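Local coordinates for MATE family efflux transporter (Vibrio cholerae, PDB 6IDP), which probably exports drugs across the bacterial inner membrane as a multidrug transporter of the MATE family, its conformational change depending on protons, at residues 21-26 with 281-285; 38-42 with 178-183; 173-178 with 195-199. All coordinates share one frame; numbering follows the deposited sequence.

Contact 1: residues 21-26 with 281-285; sequences MLFGVL and VAVLA. With OLC ((2R)-2,3-dihydroxypropyl (9Z)-octadec-9-enoate), chain N.
Ala285 sets its methyl against the backbone of helix 5-39: CB lies 3.6 Å from Leu22 N, and the CB atoms of Met21 and Leu22 flank it. With so small a side chain here, the two backbones come close, Leu22 CA and Ala285 CA being 5.0 Å apart. The short helical segments 21-26 and 281-285 are steeply inclined, at 118°. Branched aliphatic side chains supply the rest of the packing. Leu22 has CG anti to the backbone N (chi1 178°), which carries CD1 across Val281 at about a right angle, 3.8 Å from Val281 CG1. The Val25 and Val281 side chains slide past each other in opposite directions, CG1 of Val25 being 3.8 Å from CG2 of Val281, while Val25 CG2 meets Leu284 CD1 crosswise. Leu26 CD2 also touches Val281 CG2. In fold terms the contact ties segment 21-26, in the N-terminal MatE region, to segment 281-285, in the C-terminal one, and so joins the two halves of the MATE fold. Lipid contacts form a third group: Val281 CG1 approaches C13 of a bound monoolein chain at 3.6 Å, and Leu22 CD2 lies 4.1 Å from its C12. Met288, further along helix 281-299, touches both Met21 and Val25.

Contact 2: residues 38-42 with 178-183; sequences FIGQL and DPIFIF
Phe38 and Pro179 bring the two backbones nearest, their CA atoms 7.1 Å apart, where helix 161-184 is kinked because Pro179 N lacks a bond to the preceding turn, and residues 180-183 form a wider pi-type turn. Phe38 is the knob in a hole made by Asp178, Pro179, Ile182 and Phe183. Its CG, anti to the carbonyl carbon (chi1 -77°), turns the ring into that hole, with Pro179 CB over one face, 4.1 Å above the plane of the Phe38 ring and toward the rim. The Phe183 side chain crosses that of Phe38 at about a right angle. Phe183 CZ also lies 3.5 Å from the backbone atom Phe38 O. Ile182 CD1 meets Phe38 CB and Ile39 CD1, each at 4.0 Å, while Ile182 CG2 packs on Leu42 CD2 at 3.7 Å. Asp178 OD2 comes to the edge of the Phe38 ring, near its plane and 3.6 Å from Phe38 CD2, with the carboxylate turned 70° to the ring. Asp35 OD1 is a close like-charged neighbour of Asp178 OD2. An aromatic edge carries a partial positive charge, so this edge-on approach is at most a mild electrostatic match for the carboxylate within an otherwise largely apolar contact.

Contact 3: residues 173-178 with 195-199; sequences LNLILD and ATIIA
This is a contact between sequence-adjacent transmembrane helices, 161-184 and 189-213, part of a helical hairpin within the bundle of the MATE fold. The short segments run roughly antiparallel, at 144°, with their axes 8.7 Å apart at closest approach. Small residues on helix 189-213 permit this: Ala195 and Ala199 both turn their methyl groups to the partner helix, Ala199 CB resting 3.7 Å from Asn174 CB and Ala195 CB 3.9 Å from Leu177 CB. Farther along the apolar side, Leu177 CD1 reaches Ile198 CG2 at 3.7 Å, the two side chains crossing at about a right angle, and Leu173 CD2 lies over the backbone at Ala199 CA. The polar side is led by Asn174. With CG anti to the backbone N (chi1 -158°), its amide is brought across to Thr196, and ND2 donates to Thr196 OG1 over 3.2 Å. That bond is fairly straight, 165° at the hydrogen, and the acceptor lies close to the amide plane. The carbonyl end of the same amide, OD1, rests against Ala195 CB. A water donates to Thr196 OG1 at 2.9 Å. The same water lies 3.1 Å from Asp178 OD1 and can donate to it, though it has more acceptors than protons, so a bridge between the helices is likely rather than certain. Phe31 of helix 5-39 packs on both Asn174 and Asp178, and a bound monoolein also touches Asn174. The chemistry thus divides into an apolar seam of alanines, leucines and isoleucine and a polar strip with one bound water, where the Thr196 hydroxyl donates to Ala192 O of its own helix while accepting from Asn174 ND2 and the water, three bonds that fix its place beside the seam.

Contact 1 is a buried apolar junction, its centre about 10 Å from the centre of the chain, and joins the N-terminal and C-terminal MatE regions. Contacts 2 and 3 lie farther out, partly buried, and belong to one cluster: their centres are about 11 Å apart, both use helix 161-184, and Asp178 takes part in both. Phe181 and Ile198 also touch between them. Contacts 1 and 2 share helix 5-39 but do not meet. Chemistry follows place: aliphatic groups and lipid in contact 1, aromatic packing at a kinked helix in contact 2, and polar bonding with one bound water beside an alanine seam in contact 3.

Contact 1: residues 21-26 with 281-285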
ATOM      1  N   MET A  21       0.691  10.615   7.883  1.00 33.80           N
ATOM      2  CA  MET A  21       0.418   9.516   6.966  1.00 34.19           C
ATOM      3  C   MET A  21      -0.547   8.528   7.608  1.00 38.21           C
ATOM      4  O   MET A  21      -1.332   7.881   6.921  1.00 46.67           O
ATOM      5  CB  MET A  21       1.712   8.810   6.551  1.00 28.63           C
ATOM      6  CG  MET A  21       2.644   9.670   5.706  1.00 27.07           C
ATOM      7  SD  MET A  21       1.813  10.489   4.328  1.00 45.70           S
ATOM      8  CE  MET A  21       1.230   9.092   3.374  1.00 34.87           C
ATOM      9  N   LEU A  22      -0.480   8.421   8.931  1.00 35.79           N
ATOM     10  CA  LEU A  22      -1.429   7.609   9.680  1.00 38.73           C
ATOM     11  C   LEU A  22      -2.843   8.151   9.509  1.00 38.13           C
ATOM     12  O   LEU A  22      -3.768   7.405   9.187  1.00 37.64           O
ATOM     13  CB  LEU A  22      -1.055   7.571  11.164  1.00 41.78           C
ATOM     14  CG  LEU A  22      -1.998   6.780  12.073  1.00 48.86           C
ATOM     15  CD1 LEU A  22      -2.020   5.316  11.668  1.00 51.40           C
ATOM     16  CD2 LEU A  22      -1.596   6.933  13.532  1.00 51.08           C
ATOM     17  N   PHE A  23      -2.998   9.454   9.720  1.00 39.68           N
ATOM     18  CA  PHE A  23      -4.302  10.101   9.610  1.00 49.39           C
ATOM     19  C   PHE A  23      -4.804  10.070   8.173  1.00 50.17           C
ATOM     20  O   PHE A  23      -6.002   9.930   7.931  1.00 54.20           O
ATOM     21  CB  PHE A  23      -4.243  11.548  10.113  1.00 54.68           C
ATOM     22  CG  PHE A  23      -4.224  11.676  11.613  1.00 64.32           C
ATOM     23  CD1 PHE A  23      -4.080  10.560  12.423  1.00 69.30           C
ATOM     24  CD2 PHE A  23      -4.363  12.917  12.212  1.00 71.51           C
ATOM     25  CE1 PHE A  23      -4.063  10.683  13.803  1.00 74.96           C
ATOM     26  CE2 PHE A  23      -4.350  13.046  13.591  1.00 75.52           C
ATOM     27  CZ  PHE A  23      -4.200  11.927  14.386  1.00 77.06           C
ATOM     28  N   GLY A  24      -3.882  10.204   7.225  1.00 48.27           N
ATOM     29  CA  GLY A  24      -4.222  10.141   5.816  1.00 49.76           C
ATOM     30  C   GLY A  24      -4.828   8.801   5.444  1.00 50.52           C
ATOM     31  O   GLY A  24      -5.881   8.740   4.812  1.00 54.67           O
ATOM     32  N   VAL A  25      -4.156   7.727   5.842  1.00 48.26           N
ATOM     33  CA  VAL A  25      -4.631   6.374   5.580  1.00 55.51           C
ATOM     34  C   VAL A  25      -5.952   6.102   6.303  1.00 57.18           C
ATOM     35  O   VAL A  25      -6.877   5.533   5.725  1.00 59.51           O
ATOM     36  CB  VAL A  25      -3.579   5.326   6.000  1.00 58.14           C
ATOM     37  CG1 VAL A  25      -4.154   3.919   5.927  1.00 63.25           C
ATOM     38  CG2 VAL A  25      -2.348   5.442   5.124  1.00 51.36           C
ATOM     39  N   LEU A  26      -6.034   6.525   7.562  1.00 57.75           N
ATOM     40  CA  LEU A  26      -7.242   6.352   8.367  1.00 56.23           C
ATOM     41  C   LEU A  26      -8.445   7.087   7.781  1.00 59.45           C
ATOM     42  O   LEU A  26      -9.554   6.551   7.754  1.00 67.21           O
ATOM     43  CB  LEU A  26      -7.000   6.828   9.800  1.00 53.79           C
ATOM     44  CG  LEU A  26      -6.217   5.885  10.714  1.00 52.39           C
ATOM     45  CD1 LEU A  26      -5.890   6.567  12.031  1.00 57.45           C
ATOM     46  CD2 LEU A  26      -7.002   4.609  10.957  1.00 49.52           C
ATOM     47  N   VAL A 281      -1.806  -0.541  10.693  1.00 28.04           N
ATOM     48  CA  VAL A 281      -1.944   0.736  10.004  1.00 31.12           C
ATOM     49  C   VAL A 281      -0.799   1.696  10.348  1.00 27.83           C
ATOM     50  O   VAL A 281      -0.408   2.515   9.519  1.00 31.92           O
ATOM     51  CB  VAL A 281      -3.314   1.402  10.317  1.00 37.06           C
ATOM     52  CG1 VAL A 281      -3.400   1.828  11.773  1.00 40.63           C
ATOM     53  CG2 VAL A 281      -3.564   2.580   9.386  1.00 37.57           C
ATOM     54  N   ALA A 282      -0.244   1.584  11.550  1.00 23.59           N
ATOM     55  CA  ALA A 282       0.872   2.445  11.933  1.00 31.27           C
ATOM     56  C   ALA A 282       2.143   2.024  11.206  1.00 34.38           C
ATOM     57  O   ALA A 282       2.962   2.868  10.830  1.00 34.70           O
ATOM     58  CB  ALA A 282       1.087   2.417  13.434  1.00 29.26           C
ATOM     59  N   VAL A 283       2.309   0.718  11.015  1.00 27.33           N
ATOM     60  CA  VAL A 283       3.452   0.209  10.275  1.00 28.39           C
ATOM     61  C   VAL A 283       3.325   0.632   8.814  1.00 37.44           C
ATOM     62  O   VAL A 283       4.303   1.049   8.187  1.00 32.46           O
ATOM     63  CB  VAL A 283       3.567  -1.322  10.380  1.00 29.26           C
ATOM     64  CG1 VAL A 283       4.768  -1.821   9.596  1.00 33.62           C
ATOM     65  CG2 VAL A 283       3.676  -1.743  11.836  1.00 25.19           C
ATOM     66  N   LEU A 284       2.104   0.542   8.291  1.00 30.13           N
ATOM     67  CA  LEU A 284       1.807   0.959   6.926  1.00 33.14           C
ATOM     68  C   LEU A 284       2.172   2.429   6.707  1.00 32.79           C
ATOM     69  O   LEU A 284       2.797   2.779   5.705  1.00 28.10           O
ATOM     70  CB  LEU A 284       0.330   0.719   6.611  1.00 40.46           C
ATOM     71  CG  LEU A 284      -0.086   0.577   5.144  1.00 55.43           C
ATOM     72  CD1 LEU A 284      -0.400   1.926   4.503  1.00 60.26           C
ATOM     73  CD2 LEU A 284       0.976  -0.178   4.347  1.00 56.58           C
ATOM     74  N   ALA A 285       1.787   3.282   7.651  1.00 33.47           N
ATOM     75  CA  ALA A 285       2.124   4.700   7.592  1.00 33.58           C
ATOM     76  C   ALA A 285       3.636   4.907   7.571  1.00 32.20           C
ATOM     77  O   ALA A 285       4.142   5.792   6.879  1.00 30.83           O
ATOM     78  CB  ALA A 285       1.507   5.442   8.771  1.00 28.04           C
TER
HETATM   79  C18 OLC N 513      -6.855  -2.660  16.886  1.00 58.60           C
HETATM   80  C17 OLC N 513      -5.539  -2.024  16.497  1.00 59.75           C
HETATM   81  C16 OLC N 513      -5.753  -0.553  16.217  1.00 60.78           C
HETATM   82  C12 OLC N 513      -3.659   3.728  14.994  1.00 60.03           C
HETATM   83  C15 OLC N 513      -4.440   0.096  15.838  1.00 59.86           C
HETATM   84  C13 OLC N 513      -3.388   2.286  15.367  1.00 62.02           C
HETATM   85  C14 OLC N 513      -4.693   1.520  15.388  1.00 64.49           C

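Contact 2: residues 38-42 with 178-183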
ATOM      1  N   PHE A  38     -22.654   2.523   0.449  1.00 72.15           N
ATOM      2  CA  PHE A  38     -23.471   3.217  -0.542  1.00 74.63           C
ATOM      3  C   PHE A  38     -23.718   2.338  -1.766  1.00 82.55           C
ATOM      4  O   PHE A  38     -24.845   2.243  -2.258  1.00 83.15           O
ATOM      5  CB  PHE A  38     -22.809   4.531  -0.963  1.00 68.15           C
ATOM      6  CG  PHE A  38     -22.947   5.636   0.048  1.00 68.25           C
ATOM      7  CD1 PHE A  38     -24.040   5.685   0.898  1.00 69.07           C
ATOM      8  CD2 PHE A  38     -21.983   6.626   0.146  1.00 64.24           C
ATOM      9  CE1 PHE A  38     -24.170   6.703   1.827  1.00 68.32           C
ATOM     10  CE2 PHE A  38     -22.107   7.645   1.073  1.00 62.46           C
ATOM     11  CZ  PHE A  38     -23.201   7.683   1.914  1.00 60.60           C
ATOM     12  N   ILE A  39     -22.660   1.693  -2.248  1.00 81.18           N
ATOM     13  CA  ILE A  39     -22.764   0.791  -3.390  1.00 81.05           C
ATOM     14  C   ILE A  39     -23.606  -0.438  -3.033  1.00 81.87           C
ATOM     15  O   ILE A  39     -24.199  -1.073  -3.906  1.00 84.41           O
ATOM     16  CB  ILE A  39     -21.371   0.343  -3.881  1.00 75.65           C
ATOM     17  CG1 ILE A  39     -20.418   1.538  -3.944  1.00 76.67           C
ATOM     18  CG2 ILE A  39     -21.464  -0.317  -5.247  1.00 75.07           C
ATOM     19  CD1 ILE A  39     -20.835   2.595  -4.944  1.00 78.12           C
ATOM     20  N   GLY A  40     -23.670  -0.753  -1.743  1.00 81.80           N
ATOM     21  CA  GLY A  40     -24.422  -1.903  -1.267  1.00 86.13           C
ATOM     22  C   GLY A  40     -25.918  -1.839  -1.520  1.00 84.14           C
ATOM     23  O   GLY A  40     -26.604  -2.862  -1.465  1.00 99.05           O
ATOM     24  N   GLN A  41     -26.427  -0.644  -1.799  1.00 78.07           N
ATOM     25  CA  GLN A  41     -27.856  -0.445  -2.022  1.00 90.34           C
ATOM     26  C   GLN A  41     -28.205  -0.388  -3.506  1.00 88.48           C
ATOM     27  O   GLN A  41     -29.372  -0.251  -3.872  1.00 88.80           O
ATOM     28  CB  GLN A  41     -28.322   0.839  -1.331  1.00 93.22           C
ATOM     29  CG  GLN A  41     -28.124   0.844   0.175  1.00 98.31           C
ATOM     30  CD  GLN A  41     -27.832   2.230   0.713  1.00 98.97           C
ATOM     31  OE1 GLN A  41     -27.008   2.960   0.162  1.00 95.03           O
ATOM     32  NE2 GLN A  41     -28.510   2.603   1.792  1.00102.52           N
ATOM     33  N   LEU A  42     -27.189  -0.486  -4.356  1.00 85.64           N
ATOM     34  CA  LEU A  42     -27.385  -0.379  -5.797  1.00 82.63           C
ATOM     35  C   LEU A  42     -28.047  -1.625  -6.374  1.00 84.25           C
ATOM     36  O   LEU A  42     -28.988  -1.529  -7.161  1.00 86.30           O
ATOM     37  CB  LEU A  42     -26.053  -0.120  -6.501  1.00 85.41           C
ATOM     38  CG  LEU A  42     -25.330   1.174  -6.118  1.00 87.18           C
ATOM     39  CD1 LEU A  42     -24.174   1.451  -7.071  1.00 83.02           C
ATOM     40  CD2 LEU A  42     -26.302   2.344  -6.086  1.00 89.73           C
ATOM     41  N   ASP A 178     -20.434  11.548  -2.602  1.00 56.49           N
ATOM     42  CA  ASP A 178     -20.841  10.182  -2.921  1.00 61.95           C
ATOM     43  C   ASP A 178     -22.365  10.004  -3.021  1.00 66.97           C
ATOM     44  O   ASP A 178     -22.858   9.603  -4.074  1.00 63.88           O
ATOM     45  CB  ASP A 178     -20.258   9.200  -1.893  1.00 68.17           C
ATOM     46  CG  ASP A 178     -19.339   8.169  -2.522  1.00 68.73           C
ATOM     47  OD1 ASP A 178     -18.953   8.348  -3.697  1.00 66.83           O
ATOM     48  OD2 ASP A 178     -18.996   7.182  -1.838  1.00 74.05           O
ATOM     49  N   PRO A 179     -23.125  10.312  -1.948  1.00 67.98           N
ATOM     50  CA  PRO A 179     -24.559  10.029  -2.097  1.00 71.84           C
ATOM     51  C   PRO A 179     -25.267  10.977  -3.064  1.00 69.16           C
ATOM     52  O   PRO A 179     -26.324  10.631  -3.592  1.00 72.67           O
ATOM     53  CB  PRO A 179     -25.094  10.206  -0.676  1.00 68.98           C
ATOM     54  CG  PRO A 179     -24.197  11.223  -0.076  1.00 66.74           C
ATOM     55  CD  PRO A 179     -22.830  10.953  -0.652  1.00 64.97           C
ATOM     56  N   ILE A 180     -24.689  12.153  -3.290  1.00 63.76           N
ATOM     57  CA  ILE A 180     -25.287  13.143  -4.180  1.00 64.67           C
ATOM     58  C   ILE A 180     -25.262  12.678  -5.636  1.00 61.78           C
ATOM     59  O   ILE A 180     -26.248  12.817  -6.359  1.00 62.30           O
ATOM     60  CB  ILE A 180     -24.569  14.505  -4.066  1.00 66.76           C
ATOM     61  CG1 ILE A 180     -24.690  15.051  -2.642  1.00 70.10           C
ATOM     62  CG2 ILE A 180     -25.137  15.501  -5.068  1.00 64.07           C
ATOM     63  CD1 ILE A 180     -24.049  16.407  -2.451  1.00 70.69           C
ATOM     64  N   PHE A 181     -24.137  12.120  -6.065  1.00 59.54           N
ATOM     65  CA  PHE A 181     -24.011  11.651  -7.440  1.00 56.33           C
ATOM     66  C   PHE A 181     -24.628  10.269  -7.627  1.00 62.36           C
ATOM     67  O   PHE A 181     -25.252  10.000  -8.654  1.00 62.24           O
ATOM     68  CB  PHE A 181     -22.545  11.640  -7.873  1.00 49.26           C
ATOM     69  CG  PHE A 181     -22.024  12.992  -8.271  1.00 48.12           C
ATOM     70  CD1 PHE A 181     -22.168  13.445  -9.571  1.00 53.51           C
ATOM     71  CD2 PHE A 181     -21.400  13.811  -7.345  1.00 46.84           C
ATOM     72  CE1 PHE A 181     -21.694  14.691  -9.943  1.00 54.17           C
ATOM     73  CE2 PHE A 181     -20.924  15.058  -7.710  1.00 49.78           C
ATOM     74  CZ  PHE A 181     -21.073  15.498  -9.010  1.00 51.57           C
ATOM     75  N   ILE A 182     -24.462   9.400  -6.637  1.00 63.30           N
ATOM     76  CA  ILE A 182     -24.998   8.044  -6.712  1.00 67.71           C
ATOM     77  C   ILE A 182     -26.528   8.024  -6.672  1.00 70.16           C
ATOM     78  O   ILE A 182     -27.165   7.347  -7.478  1.00 73.85           O
ATOM     79  CB  ILE A 182     -24.449   7.163  -5.571  1.00 69.97           C
ATOM     80  CG1 ILE A 182     -22.944   6.950  -5.744  1.00 64.88           C
ATOM     81  CG2 ILE A 182     -25.162   5.821  -5.536  1.00 71.05           C
ATOM     82  CD1 ILE A 182     -22.274   6.296  -4.552  1.00 66.83           C
ATOM     83  N   PHE A 183     -27.115   8.780  -5.749  1.00 72.28           N
ATOM     84  CA  PHE A 183     -28.557   8.718  -5.517  1.00 77.46           C
ATOM     85  C   PHE A 183     -29.322   9.939  -6.021  1.00 77.18           C
ATOM     86  O   PHE A 183     -30.247   9.807  -6.821  1.00 78.54           O
ATOM     87  CB  PHE A 183     -28.830   8.525  -4.025  1.00 80.21           C
ATOM     88  CG  PHE A 183     -28.255   7.258  -3.467  1.00 85.83           C
ATOM     89  CD1 PHE A 183     -28.475   6.045  -4.098  1.00 92.61           C
ATOM     90  CD2 PHE A 183     -27.480   7.282  -2.321  1.00 83.58           C
ATOM     91  CE1 PHE A 183     -27.943   4.875  -3.588  1.00 93.04           C
ATOM     92  CE2 PHE A 183     -26.944   6.116  -1.807  1.00 86.44           C
ATOM     93  CZ  PHE A 183     -27.175   4.912  -2.442  1.00 90.91           C
TER

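Contact 3: residues 173-178 with 195-199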
ATOM      1  N   LEU A 173     -14.370  15.038   1.240  1.00 47.90           N
ATOM      2  CA  LEU A 173     -15.024  15.566   0.050  1.00 45.65           C
ATOM      3  C   LEU A 173     -15.698  14.449  -0.749  1.00 44.53           C
ATOM      4  O   LEU A 173     -16.823  14.609  -1.221  1.00 43.00           O
ATOM      5  CB  LEU A 173     -14.016  16.320  -0.822  1.00 43.94           C
ATOM      6  CG  LEU A 173     -14.575  17.170  -1.963  1.00 55.99           C
ATOM      7  CD1 LEU A 173     -15.704  18.060  -1.462  1.00 63.58           C
ATOM      8  CD2 LEU A 173     -13.474  18.012  -2.590  1.00 56.82           C
ATOM      9  N   ASN A 174     -15.019  13.314  -0.884  1.00 44.61           N
ATOM     10  CA  ASN A 174     -15.584  12.172  -1.597  1.00 42.04           C
ATOM     11  C   ASN A 174     -16.767  11.573  -0.843  1.00 47.67           C
ATOM     12  O   ASN A 174     -17.715  11.076  -1.452  1.00 54.34           O
ATOM     13  CB  ASN A 174     -14.515  11.100  -1.832  1.00 40.86           C
ATOM     14  CG  ASN A 174     -14.861  10.169  -2.982  1.00 50.21           C
ATOM     15  OD1 ASN A 174     -16.021  10.048  -3.377  1.00 53.02           O
ATOM     16  ND2 ASN A 174     -13.850   9.491  -3.514  1.00 50.62           N
ATOM     17  N   LEU A 175     -16.704  11.627   0.484  1.00 49.00           N
ATOM     18  CA  LEU A 175     -17.785  11.122   1.327  1.00 48.96           C
ATOM     19  C   LEU A 175     -19.055  11.945   1.115  1.00 49.81           C
ATOM     20  O   LEU A 175     -20.148  11.397   1.010  1.00 56.40           O
ATOM     21  CB  LEU A 175     -17.364  11.147   2.800  1.00 49.67           C
ATOM     22  CG  LEU A 175     -18.202  10.406   3.850  1.00 63.37           C
ATOM     23  CD1 LEU A 175     -19.346  11.266   4.383  1.00 65.25           C
ATOM     24  CD2 LEU A 175     -18.714   9.071   3.316  1.00 65.96           C
ATOM     25  N   ILE A 176     -18.897  13.263   1.042  1.00 59.24           N
ATOM     26  CA  ILE A 176     -20.024  14.170   0.843  1.00 60.76           C
ATOM     27  C   ILE A 176     -20.621  14.056  -0.560  1.00 60.16           C
ATOM     28  O   ILE A 176     -21.840  14.033  -0.724  1.00 62.64           O
ATOM     29  CB  ILE A 176     -19.608  15.638   1.091  1.00 58.36           C
ATOM     30  CG1 ILE A 176     -19.147  15.827   2.537  1.00 62.30           C
ATOM     31  CG2 ILE A 176     -20.756  16.582   0.775  1.00 56.45           C
ATOM     32  CD1 ILE A 176     -18.671  17.233   2.845  1.00 61.20           C
ATOM     33  N   LEU A 177     -19.759  13.982  -1.569  1.00 54.61           N
ATOM     34  CA  LEU A 177     -20.209  13.941  -2.959  1.00 51.75           C
ATOM     35  C   LEU A 177     -20.802  12.588  -3.346  1.00 52.41           C
ATOM     36  O   LEU A 177     -21.581  12.494  -4.296  1.00 49.68           O
ATOM     37  CB  LEU A 177     -19.053  14.286  -3.900  1.00 42.14           C
ATOM     38  CG  LEU A 177     -18.533  15.723  -3.819  1.00 45.30           C
ATOM     39  CD1 LEU A 177     -17.306  15.910  -4.699  1.00 46.18           C
ATOM     40  CD2 LEU A 177     -19.626  16.708  -4.202  1.00 48.84           C
ATOM     41  N   ASP A 178     -20.434  11.548  -2.602  1.00 56.49           N
ATOM     42  CA  ASP A 178     -20.841  10.182  -2.921  1.00 61.95           C
ATOM     43  C   ASP A 178     -22.365  10.004  -3.021  1.00 66.97           C
ATOM     44  O   ASP A 178     -22.858   9.603  -4.074  1.00 63.88           O
ATOM     45  CB  ASP A 178     -20.258   9.200  -1.893  1.00 68.17           C
ATOM     46  CG  ASP A 178     -19.339   8.169  -2.522  1.00 68.73           C
ATOM     47  OD1 ASP A 178     -18.953   8.348  -3.697  1.00 66.83           O
ATOM     48  OD2 ASP A 178     -18.996   7.182  -1.838  1.00 74.05           O
ATOM     49  N   ALA A 195     -17.727  11.033  -8.254  1.00 45.16           N
ATOM     50  CA  ALA A 195     -17.425  11.642  -6.964  1.00 48.09           C
ATOM     51  C   ALA A 195     -15.931  11.543  -6.655  1.00 43.61           C
ATOM     52  O   ALA A 195     -15.344  12.453  -6.071  1.00 44.24           O
ATOM     53  CB  ALA A 195     -18.244  10.988  -5.860  1.00 40.97           C
ATOM     54  N   THR A 196     -15.322  10.432  -7.059  1.00 40.30           N
ATOM     55  CA  THR A 196     -13.895  10.220  -6.856  1.00 35.63           C
ATOM     56  C   THR A 196     -13.055  11.137  -7.751  1.00 32.77           C
ATOM     57  O   THR A 196     -12.046  11.691  -7.306  1.00 34.80           O
ATOM     58  CB  THR A 196     -13.510   8.750  -7.121  1.00 40.23           C
ATOM     59  OG1 THR A 196     -14.246   7.895  -6.239  1.00 49.22           O
ATOM     60  CG2 THR A 196     -12.017   8.533  -6.896  1.00 34.21           C
ATOM     61  N   ILE A 197     -13.471  11.299  -9.004  1.00 32.44           N
ATOM     62  CA  ILE A 197     -12.759  12.173  -9.934  1.00 31.06           C
ATOM     63  C   ILE A 197     -12.719  13.606  -9.407  1.00 30.62           C
ATOM     64  O   ILE A 197     -11.673  14.253  -9.425  1.00 33.58           O
ATOM     65  CB  ILE A 197     -13.400  12.170 -11.342  1.00 31.73           C
ATOM     66  CG1 ILE A 197     -13.330  10.776 -11.964  1.00 36.16           C
ATOM     67  CG2 ILE A 197     -12.709  13.182 -12.249  1.00 35.16           C
ATOM     68  CD1 ILE A 197     -14.102  10.638 -13.267  1.00 38.79           C
ATOM     69  N   ILE A 198     -13.857  14.095  -8.925  1.00 31.78           N
ATOM     70  CA  ILE A 198     -13.937  15.462  -8.426  1.00 35.47           C
ATOM     71  C   ILE A 198     -13.100  15.637  -7.163  1.00 35.61           C
ATOM     72  O   ILE A 198     -12.335  16.595  -7.048  1.00 35.56           O
ATOM     73  CB  ILE A 198     -15.393  15.870  -8.145  1.00 36.43           C
ATOM     74  CG1 ILE A 198     -16.224  15.737  -9.421  1.00 38.38           C
ATOM     75  CG2 ILE A 198     -15.457  17.296  -7.615  1.00 33.81           C
ATOM     76  CD1 ILE A 198     -17.669  16.136  -9.256  1.00 36.61           C
ATOM     77  N   ALA A 199     -13.238  14.701  -6.227  1.00 31.65           N
ATOM     78  CA  ALA A 199     -12.474  14.723  -4.982  1.00 31.20           C
ATOM     79  C   ALA A 199     -10.966  14.736  -5.239  1.00 34.32           C
ATOM     80  O   ALA A 199     -10.258  15.622  -4.762  1.00 37.62           O
ATOM     81  CB  ALA A 199     -12.848  13.532  -4.116  1.00 32.45           C
TER
HETATM   82  O   HOH W   1     -16.453   6.844  -4.622  1.00 45.39           O